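Local coordinates for protein transketolase (PDB 3L84) that belongs to the transketolase family of dimeric, three-domain alpha/beta proteins and probably binds thiamine diphosphate, as its relatives do, at residues A[36-41]-A[236-241]; A[241-246]-A[253-258]; A[397-402]-A[425-430]. All blocks are in the same frame, centred on the assembly; numbering follows the deposited sequence. Where two conformers were deposited one is given.

Contact 1. Residues A[36-41]-A[236-241]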
loop_
_atom_site.group_PDB
_atom_site.type_symbol
_atom_site.label_atom_id
_atom_site.label_comp_id
_atom_site.label_asym_id
_atom_site.label_seq_id
_atom_site.Cartn_x
_atom_site.Cartn_y
_atom_site.Cartn_z
ATOM N N ALA A 36 -15.229 -9.994 -26.013
ATOM C CA ALA A 36 -15.962 -11.214 -26.346
ATOM C C ALA A 36 -15.386 -11.996 -27.521
ATOM O O ALA A 36 -15.418 -13.236 -27.511
ATOM C CB ALA A 36 -17.429 -10.905 -26.603
ATOM N N ASP A 37 -14.820 -11.279 -28.494
ATOM C CA ASP A 37 -14.220 -11.971 -29.622
ATOM C C ASP A 37 -12.941 -12.705 -29.196
ATOM O O ASP A 37 -12.709 -13.859 -29.583
ATOM C CB ASP A 37 -13.936 -10.994 -30.770
ATOM C CG ASP A 37 -15.193 -10.294 -31.261
ATOM O OD1 ASP A 37 -16.246 -10.956 -31.420
ATOM O OD2 ASP A 37 -15.157 -9.065 -31.430
ATOM N N ILE A 38 -12.108 -12.044 -28.395
ATOM C CA ILE A 38 -10.917 -12.659 -27.854
ATOM C C ILE A 38 -11.255 -13.909 -27.054
ATOM O O ILE A 38 -10.622 -14.941 -27.221
ATOM C CB ILE A 38 -10.124 -11.647 -27.002
ATOM C CG1 ILE A 38 -9.529 -10.541 -27.895
ATOM C CG2 ILE A 38 -9.039 -12.369 -26.152
ATOM C CD1 ILE A 38 -9.070 -9.273 -27.138
ATOM N N LEU A 39 -12.223 -13.812 -26.128
ATOM C CA LEU A 39 -12.569 -14.989 -25.311
ATOM C C LEU A 39 -13.130 -16.132 -26.136
ATOM O O LEU A 39 -12.844 -17.285 -25.860
ATOM C CB LEU A 39 -13.485 -14.578 -24.149
ATOM C CG LEU A 39 -13.704 -15.692 -23.117
ATOM C CD1 LEU A 39 -12.432 -16.229 -22.492
ATOM C CD2 LEU A 39 -14.653 -15.170 -22.024
ATOM N N SER A 40 -13.913 -15.815 -27.157
ATOM C CA SER A 40 -14.415 -16.856 -28.028
ATOM C C SER A 40 -13.307 -17.653 -28.678
ATOM O O SER A 40 -13.340 -18.875 -28.701
ATOM C CB SER A 40 -15.315 -16.230 -29.064
ATOM O OG SER A 40 -16.443 -15.723 -28.396
ATOM N N VAL A 41 -12.294 -16.964 -29.205
ATOM C CA VAL A 41 -11.158 -17.676 -29.768
ATOM C C VAL A 41 -10.336 -18.409 -28.707
ATOM O O VAL A 41 -9.938 -19.545 -28.866
ATOM C CB VAL A 41 -10.254 -16.727 -30.553
ATOM C CG1 VAL A 41 -9.085 -17.476 -31.134
ATOM C CG2 VAL A 41 -11.047 -16.052 -31.686
ATOM N N ILE A 236 0.184 -9.748 -25.642
ATOM C CA ILE A 236 -0.630 -9.453 -26.809
ATOM C C ILE A 236 -1.351 -8.139 -26.544
ATOM O O ILE A 236 -2.185 -8.043 -25.647
ATOM C CB ILE A 236 -1.642 -10.582 -27.113
ATOM C CG1 ILE A 236 -0.881 -11.875 -27.403
ATOM C CG2 ILE A 236 -2.535 -10.194 -28.281
ATOM C CD1 ILE A 236 -1.788 -13.136 -27.515
ATOM N N ILE A 237 -1.010 -7.118 -27.311
ATOM C CA ILE A 237 -1.701 -5.833 -27.239
ATOM C C ILE A 237 -2.865 -5.907 -28.207
ATOM O O ILE A 237 -2.668 -5.904 -29.437
ATOM C CB ILE A 237 -0.776 -4.663 -27.614
ATOM C CG1 ILE A 237 0.472 -4.643 -26.721
ATOM C CG2 ILE A 237 -1.515 -3.335 -27.541
ATOM C CD1 ILE A 237 1.471 -3.528 -27.075
ATOM N N ALA A 238 -4.073 -6.038 -27.660
ATOM C CA ALA A 238 -5.250 -6.249 -28.505
ATOM C C ALA A 238 -6.051 -4.969 -28.580
ATOM O O ALA A 238 -6.595 -4.515 -27.573
ATOM C CB ALA A 238 -6.073 -7.391 -27.965
ATOM N N LYS A 239 -6.055 -4.320 -29.737
ATOM C CA LYS A 239 -6.830 -3.095 -29.892
ATOM C C LYS A 239 -8.309 -3.442 -30.009
ATOM O O LYS A 239 -8.697 -4.203 -30.889
ATOM C CB LYS A 239 -6.354 -2.341 -31.112
ATOM C CG LYS A 239 -6.954 -0.954 -31.219
ATOM C CD LYS A 239 -6.188 -0.078 -32.212
ATOM C CE LYS A 239 -6.860 1.273 -32.353
ATOM N NZ LYS A 239 -8.285 1.121 -32.790
ATOM N N THR A 240 -9.134 -2.899 -29.120
ATOM C CA THR A 240 -10.559 -3.217 -29.100
ATOM C C THR A 240 -11.352 -1.927 -28.978
ATOM O O THR A 240 -10.827 -0.817 -28.720
ATOM C CB THR A 240 -10.979 -4.145 -27.942
ATOM O OG1 THR A 240 -10.859 -3.414 -26.725
ATOM C CG2 THR A 240 -10.167 -5.372 -27.895
ATOM N N THR A 241 -12.640 -2.067 -29.289
ATOM C CA THR A 241 -13.618 -1.012 -29.124
ATOM C C THR A 241 -14.431 -1.365 -27.875
ATOM O O THR A 241 -15.071 -2.418 -27.821
ATOM C CB THR A 241 -14.527 -0.937 -30.342
ATOM O OG1 THR A 241 -13.736 -0.540 -31.486
ATOM C CG2 THR A 241 -15.639 0.061 -30.122
#

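Contact 2. Residues A[241-246]-A[253-258]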
loop_
_atom_site.group_PDB
_atom_site.type_symbol
_atom_site.label_atom_id
_atom_site.label_comp_id
_atom_site.label_asym_id
_atom_site.label_seq_id
_atom_site.Cartn_x
_atom_site.Cartn_y
_atom_site.Cartn_z
ATOM N N THR A 241 -12.640 -2.067 -29.289
ATOM C CA THR A 241 -13.618 -1.012 -29.124
ATOM C C THR A 241 -14.431 -1.365 -27.875
ATOM O O THR A 241 -15.071 -2.418 -27.821
ATOM C CB THR A 241 -14.527 -0.937 -30.342
ATOM O OG1 THR A 241 -13.736 -0.540 -31.486
ATOM C CG2 THR A 241 -15.639 0.061 -30.122
ATOM N N ILE A 242 -14.419 -0.506 -26.871
ATOM C CA ILE A 242 -15.241 -0.767 -25.701
ATOM C C ILE A 242 -16.713 -0.772 -26.154
ATOM O O ILE A 242 -17.111 -0.028 -27.032
ATOM C CB ILE A 242 -14.991 0.216 -24.548
ATOM C CG1 ILE A 242 -15.550 -0.369 -23.244
ATOM C CG2 ILE A 242 -15.547 1.630 -24.825
ATOM C CD1 ILE A 242 -15.217 0.472 -22.013
ATOM N N ALA A 243 -17.475 -1.706 -25.599
ATOM C CA ALA A 243 -18.887 -1.870 -25.966
ATOM C C ALA A 243 -19.066 -2.207 -27.454
ATOM O O ALA A 243 -20.066 -1.873 -28.087
ATOM C CB ALA A 243 -19.709 -0.651 -25.548
ATOM N N LYS A 244 -18.077 -2.881 -28.015
ATOM C CA LYS A 244 -18.186 -3.370 -29.403
ATOM C C LYS A 244 -19.494 -4.109 -29.620
ATOM O O LYS A 244 -19.848 -5.002 -28.854
ATOM C CB LYS A 244 -17.013 -4.283 -29.746
ATOM C CG LYS A 244 -17.028 -4.879 -31.170
ATOM C CD LYS A 244 -16.724 -3.850 -32.269
ATOM C CE LYS A 244 -16.627 -4.509 -33.608
ATOM N NZ LYS A 244 -16.368 -3.505 -34.692
ATOM N N GLY A 245 -20.251 -3.675 -30.616
ATOM C CA GLY A 245 -21.547 -4.261 -30.927
ATOM C C GLY A 245 -22.715 -3.448 -30.412
ATOM O O GLY A 245 -23.875 -3.732 -30.792
ATOM N N ALA A 246 -22.447 -2.453 -29.568
ATOM C CA ALA A 246 -23.515 -1.691 -28.908
ATOM C C ALA A 246 -23.742 -0.307 -29.484
ATOM O O ALA A 246 -24.064 0.632 -28.765
ATOM C CB ALA A 246 -23.265 -1.608 -27.421
ATOM N N HIS A 253 -16.785 5.888 -22.867
ATOM C CA HIS A 253 -16.320 5.605 -21.504
ATOM C C HIS A 253 -17.515 5.313 -20.596
ATOM O O HIS A 253 -17.363 4.618 -19.596
ATOM C CB HIS A 253 -15.485 6.778 -20.961
ATOM C CG HIS A 253 -16.291 8.002 -20.673
ATOM N ND1 HIS A 253 -16.437 9.023 -21.589
ATOM C CD2 HIS A 253 -17.014 8.368 -19.585
ATOM C CE1 HIS A 253 -17.196 9.975 -21.070
ATOM N NE2 HIS A 253 -17.557 9.605 -19.853
ATOM N N LYS A 254 -18.697 5.821 -20.938
ATOM C CA LYS A 254 -19.919 5.563 -20.160
ATOM C C LYS A 254 -20.354 4.107 -20.156
ATOM O O LYS A 254 -21.156 3.688 -19.301
ATOM C CB LYS A 254 -21.100 6.372 -20.685
ATOM C CG LYS A 254 -20.976 7.871 -20.521
ATOM C CD LYS A 254 -22.227 8.582 -21.029
ATOM C CE LYS A 254 -22.083 10.088 -20.879
ATOM N NZ LYS A 254 -23.089 10.838 -21.689
ATOM N N SER A 255 -19.905 3.339 -21.148
ATOM C CA SER A 255 -20.226 1.929 -21.180
ATOM C C SER A 255 -19.381 1.111 -20.212
ATOM O O SER A 255 -19.657 -0.076 -20.028
ATOM C CB SER A 255 -20.058 1.343 -22.580
ATOM O OG SER A 255 -18.681 1.260 -22.941
ATOM N N HIS A 256 -18.372 1.717 -19.590
ATOM C CA HIS A 256 -17.488 0.944 -18.713
ATOM C C HIS A 256 -18.249 0.412 -17.515
ATOM O O HIS A 256 -18.117 -0.757 -17.188
ATOM C CB HIS A 256 -16.309 1.795 -18.205
ATOM C CG HIS A 256 -15.546 1.157 -17.074
ATOM N ND1 HIS A 256 -14.714 0.069 -17.266
ATOM C CD2 HIS A 256 -15.518 1.429 -15.756
ATOM C CE1 HIS A 256 -14.194 -0.283 -16.099
ATOM N NE2 HIS A 256 -14.652 0.538 -15.174
ATOM N N GLY A 257 -18.994 1.255 -16.844
ATOM C CA GLY A 257 -19.470 0.961 -15.510
ATOM C C GLY A 257 -20.942 1.196 -15.249
ATOM O O GLY A 257 -21.310 1.371 -14.088
ATOM N N ALA A 258 -21.774 1.226 -16.289
ATOM C CA ALA A 258 -23.204 1.338 -16.113
ATOM C C ALA A 258 -23.885 0.484 -17.158
ATOM O O ALA A 258 -23.347 0.281 -18.227
ATOM C CB ALA A 258 -23.623 2.762 -16.260
#

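Contact 3. Residues A[397-402]-A[425-430]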
loop_
_atom_site.group_PDB
_atom_site.type_symbol
_atom_site.label_atom_id
_atom_site.label_comp_id
_atom_site.label_asym_id
_atom_site.label_seq_id
_atom_site.Cartn_x
_atom_site.Cartn_y
_atom_site.Cartn_z
ATOM N N ILE A 397 1.906 -12.346 -5.815
ATOM C CA ILE A 397 2.489 -13.586 -6.389
ATOM C C ILE A 397 2.281 -14.749 -5.438
ATOM O O ILE A 397 1.850 -15.834 -5.847
ATOM C CB ILE A 397 4.004 -13.386 -6.680
ATOM C CG1 ILE A 397 4.184 -12.576 -7.954
ATOM C CG2 ILE A 397 4.781 -14.725 -6.733
ATOM C CD1 ILE A 397 5.546 -11.940 -8.176
ATOM N N ASN A 398 2.539 -14.527 -4.149
ATOM C CA ASN A 398 2.368 -15.599 -3.181
ATOM C C ASN A 398 0.907 -15.939 -2.935
ATOM O O ASN A 398 0.593 -17.094 -2.631
ATOM C CB ASN A 398 3.110 -15.263 -1.895
ATOM C CG ASN A 398 4.575 -15.638 -1.925
ATOM O OD1 ASN A 398 5.358 -15.156 -1.029
ATOM N ND2 ASN A 398 4.961 -16.472 -2.818
ATOM N N ASN A 399 -0.020 -14.996 -3.152
ATOM C CA ASN A 399 -1.446 -15.351 -3.146
ATOM C C ASN A 399 -1.728 -16.414 -4.202
ATOM O O ASN A 399 -2.492 -17.349 -3.969
ATOM C CB ASN A 399 -2.320 -14.128 -3.391
ATOM C CG ASN A 399 -2.424 -13.197 -2.228
ATOM O OD1 ASN A 399 -2.079 -13.522 -1.098
ATOM N ND2 ASN A 399 -2.932 -11.988 -2.505
ATOM N N ALA A 400 -1.094 -16.288 -5.364
ATOM C CA ALA A 400 -1.233 -17.272 -6.407
ATOM C C ALA A 400 -0.513 -18.583 -6.082
ATOM O O ALA A 400 -1.070 -19.645 -6.364
ATOM C CB ALA A 400 -0.741 -16.679 -7.762
ATOM N N PHE A 401 0.676 -18.537 -5.502
ATOM C CA PHE A 401 1.313 -19.763 -5.025
ATOM C C PHE A 401 0.360 -20.506 -4.112
ATOM O O PHE A 401 0.271 -21.736 -4.162
ATOM C CB PHE A 401 2.639 -19.513 -4.279
ATOM C CG PHE A 401 3.876 -19.462 -5.145
ATOM C CD1 PHE A 401 4.249 -18.330 -5.824
ATOM C CD2 PHE A 401 4.668 -20.605 -5.268
ATOM C CE1 PHE A 401 5.394 -18.312 -6.606
ATOM C CE2 PHE A 401 5.824 -20.591 -6.051
ATOM C CZ PHE A 401 6.190 -19.447 -6.702
ATOM N N ALA A 402 -0.310 -19.808 -3.208
ATOM C CA ALA A 402 -1.229 -20.441 -2.273
ATOM C C ALA A 402 -2.459 -21.062 -2.944
ATOM O O ALA A 402 -3.046 -22.004 -2.403
ATOM C CB ALA A 402 -1.657 -19.410 -1.206
ATOM N N ALA A 425 -2.464 -8.470 0.848
ATOM C CA ALA A 425 -2.798 -9.198 2.062
ATOM C C ALA A 425 -4.307 -9.293 2.243
ATOM O O ALA A 425 -4.839 -10.309 2.682
ATOM C CB ALA A 425 -2.120 -8.570 3.294
ATOM N N ARG A 426 -5.014 -8.222 1.903
ATOM C CA ARG A 426 -6.443 -8.218 2.028
ATOM C C ARG A 426 -7.082 -9.253 1.119
ATOM O O ARG A 426 -8.075 -9.872 1.525
ATOM C CB ARG A 426 -6.978 -6.829 1.704
ATOM C CG ARG A 426 -8.357 -6.593 2.247
ATOM C CD ARG A 426 -8.895 -5.173 1.906
ATOM N NE ARG A 426 -10.034 -4.837 2.752
ATOM C CZ ARG A 426 -11.306 -4.859 2.382
ATOM N NH1 ARG A 426 -11.655 -5.181 1.158
ATOM N NH2 ARG A 426 -12.228 -4.525 3.271
ATOM N N ILE A 427 -6.567 -9.453 -0.087
ATOM C CA ILE A 427 -7.078 -10.508 -0.958
ATOM C C ILE A 427 -6.830 -11.886 -0.337
ATOM O O ILE A 427 -7.697 -12.778 -0.422
ATOM C CB ILE A 427 -6.477 -10.411 -2.365
ATOM C CG1 ILE A 427 -6.886 -9.115 -3.061
ATOM C CG2 ILE A 427 -6.872 -11.627 -3.212
ATOM C CD1 ILE A 427 -8.339 -9.168 -3.617
ATOM N N ALA A 428 -5.684 -12.105 0.275
ATOM C CA ALA A 428 -5.447 -13.361 0.995
ATOM C C ALA A 428 -6.529 -13.602 2.033
ATOM O O ALA A 428 -7.044 -14.723 2.193
ATOM C CB ALA A 428 -4.059 -13.356 1.626
ATOM N N ALA A 429 -6.849 -12.567 2.803
ATOM C CA ALA A 429 -7.871 -12.638 3.827
ATOM C C ALA A 429 -9.244 -12.897 3.238
ATOM O O ALA A 429 -9.994 -13.757 3.731
ATOM C CB ALA A 429 -7.842 -11.366 4.665
ATOM N N LEU A 430 -9.611 -12.179 2.188
ATOM C CA LEU A 430 -10.895 -12.368 1.514
ATOM C C LEU A 430 -11.075 -13.801 1.071
ATOM O O LEU A 430 -12.176 -14.357 1.178
ATOM C CB LEU A 430 -10.990 -11.408 0.310
ATOM C CG LEU A 430 -11.395 -9.969 0.702
ATOM C CD1 LEU A 430 -10.870 -8.937 -0.334
ATOM C CD2 LEU A 430 -12.911 -9.842 0.896
#

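Contact 1. Residues A[36-41]-A[236-241]
I38 lays its terminal methyl over A238, with CD1 3.6 Å from A238 CB. The same methyl reaches T240, where CD1 lies 4.1 Å from T240 CG2. The isoleucine extends from the helix as an almost straight arm: CG1 is opposite the carbonyl carbon (chi1 -68°) and the outer bond is extended (chi2 163°), which carries CD1 across to the strand. A238 and T240, two residues apart, put their side chains on the same face of the chain, so one methyl meets both. I38 and T240 cross at about a right angle, and the threonine offers its methyl while OG1 hydrogen-bonds to D180 OD1. Apolar contact alone joins the segments directly, and the A238 and I38 CA atoms stay 8.6 Å apart. H215 adds a polar bridge, pairing through ND1 with D37 OD2 and through NE2 with T241 N, and the D37 carboxylate also forms a salt bridge with R14 of helix 3-24. Helix 30-42 thus packs on strand 234-239, which runs between strands 175-181 and 208-213 of a parallel sheet, while V41 and I236 both touch helix 217-228 alongside.

Contact 2. Residues A[241-246]-A[253-258]
S255 presses its hydroxyl against two apolar neighbours: OG is 3.4 Å from A243 CB and 3.5 Å from I242 CG1. The isoleucine lies along this oxygen, CG2 and the terminal CD1 hardly farther off than CG1. Its outer methyl continues past the serine to H256, where CD1 comes to 4.0 Å from the backbone CA. I242 reaches that far because its side chain is fully extended, CG1 lying opposite the backbone N (chi1 -163°) and CD1 prolonging the zigzag. None of these contacts is a hydrogen bond; the polar need of S255 is met within its own stretch of chain, where OG bonds to S252 O. S252 in turn receives K254 N on its own OG, an ST turn, and H256 N closes back onto H253 O at 3.1 Å.

On the other side, two type II beta turns overlap. In the first, T241 to K244, A243 takes left-handed backbone angles, and the closing bond from K244 N is weak; in the second, A243 to A246, A246 N bonds to A243 O at 2.9 Å. Outside bonds steady both turns: I242 pairs through its backbone with G251, A243 with G30, and G245 N meets E250 OE2. The H256 side chain leads away from I242, its ring meeting those of H67 and H28. Two overlapping type II turns facing a short helix-like turn thus fold back on itself the long loop that follows strand 234-239 in the thiamine diphosphate-binding domain.

Contact 3. Residues A[397-402]-A[425-430]
N399 is gripped at both ends of its amide as it lies across A428 and I427: OD1 accepts a hydrogen bond from H435 ND1, and ND2 gives one to A424 O, one residue before 425-430 in the same helix. These two bonds fix the rotation of the amide, so its apolar neighbours meet it in one orientation. On the oxygen side, OD1 rests 3.4 Å from A428 CB; on the nitrogen side, ND2 stands 3.9 Å from I427 CB, with I427 CG2 only slightly farther away. The side chains of N399 and I427 cross at about a right angle, and I427 also packs on T452 of the second subunit. With chi1 at -74°, CG of N399 lies opposite its own carbonyl carbon, which leaves the amide lying against A428 and I427 of the second helix. The small A428 lets the backbones come close, its CA only 6.1 Å from N399 CA.

Other faces of the two helices have their own partners. R426, pointing away from N399, forms a salt bridge with E457 of the second subunit and bonds to P451 O and Q454 O of that subunit, while A429 and L430 pack on F605 of the second subunit. Helix 391-404 turns A400 and F401 to helix 118-137 and lies on P409 of strand 408-414, part of the parallel sheet of the pyrimidine-binding domain; this strand follows helix 391-404 and leads on to helix 418-431.

The three contacts follow one another along the chain, and contacts 1 and 2 are continuous, sharing T241. Strand 234-239 runs out of contact 1 into the loop that makes contact 2, their centres about 14 Å apart, both in the N-terminal thiamine diphosphate-binding domain with its five-stranded parallel sheet. Contact 3 belongs to the pyrimidine-binding domain and a second parallel sheet; its centre is about 28 Å from that of contact 1 and 31 Å from that of contact 2, and it touches neither. It sits close to the chain's centre in space, where the second subunit adjoins, whereas contacts 1 and 2 lie far out, untouched by that subunit.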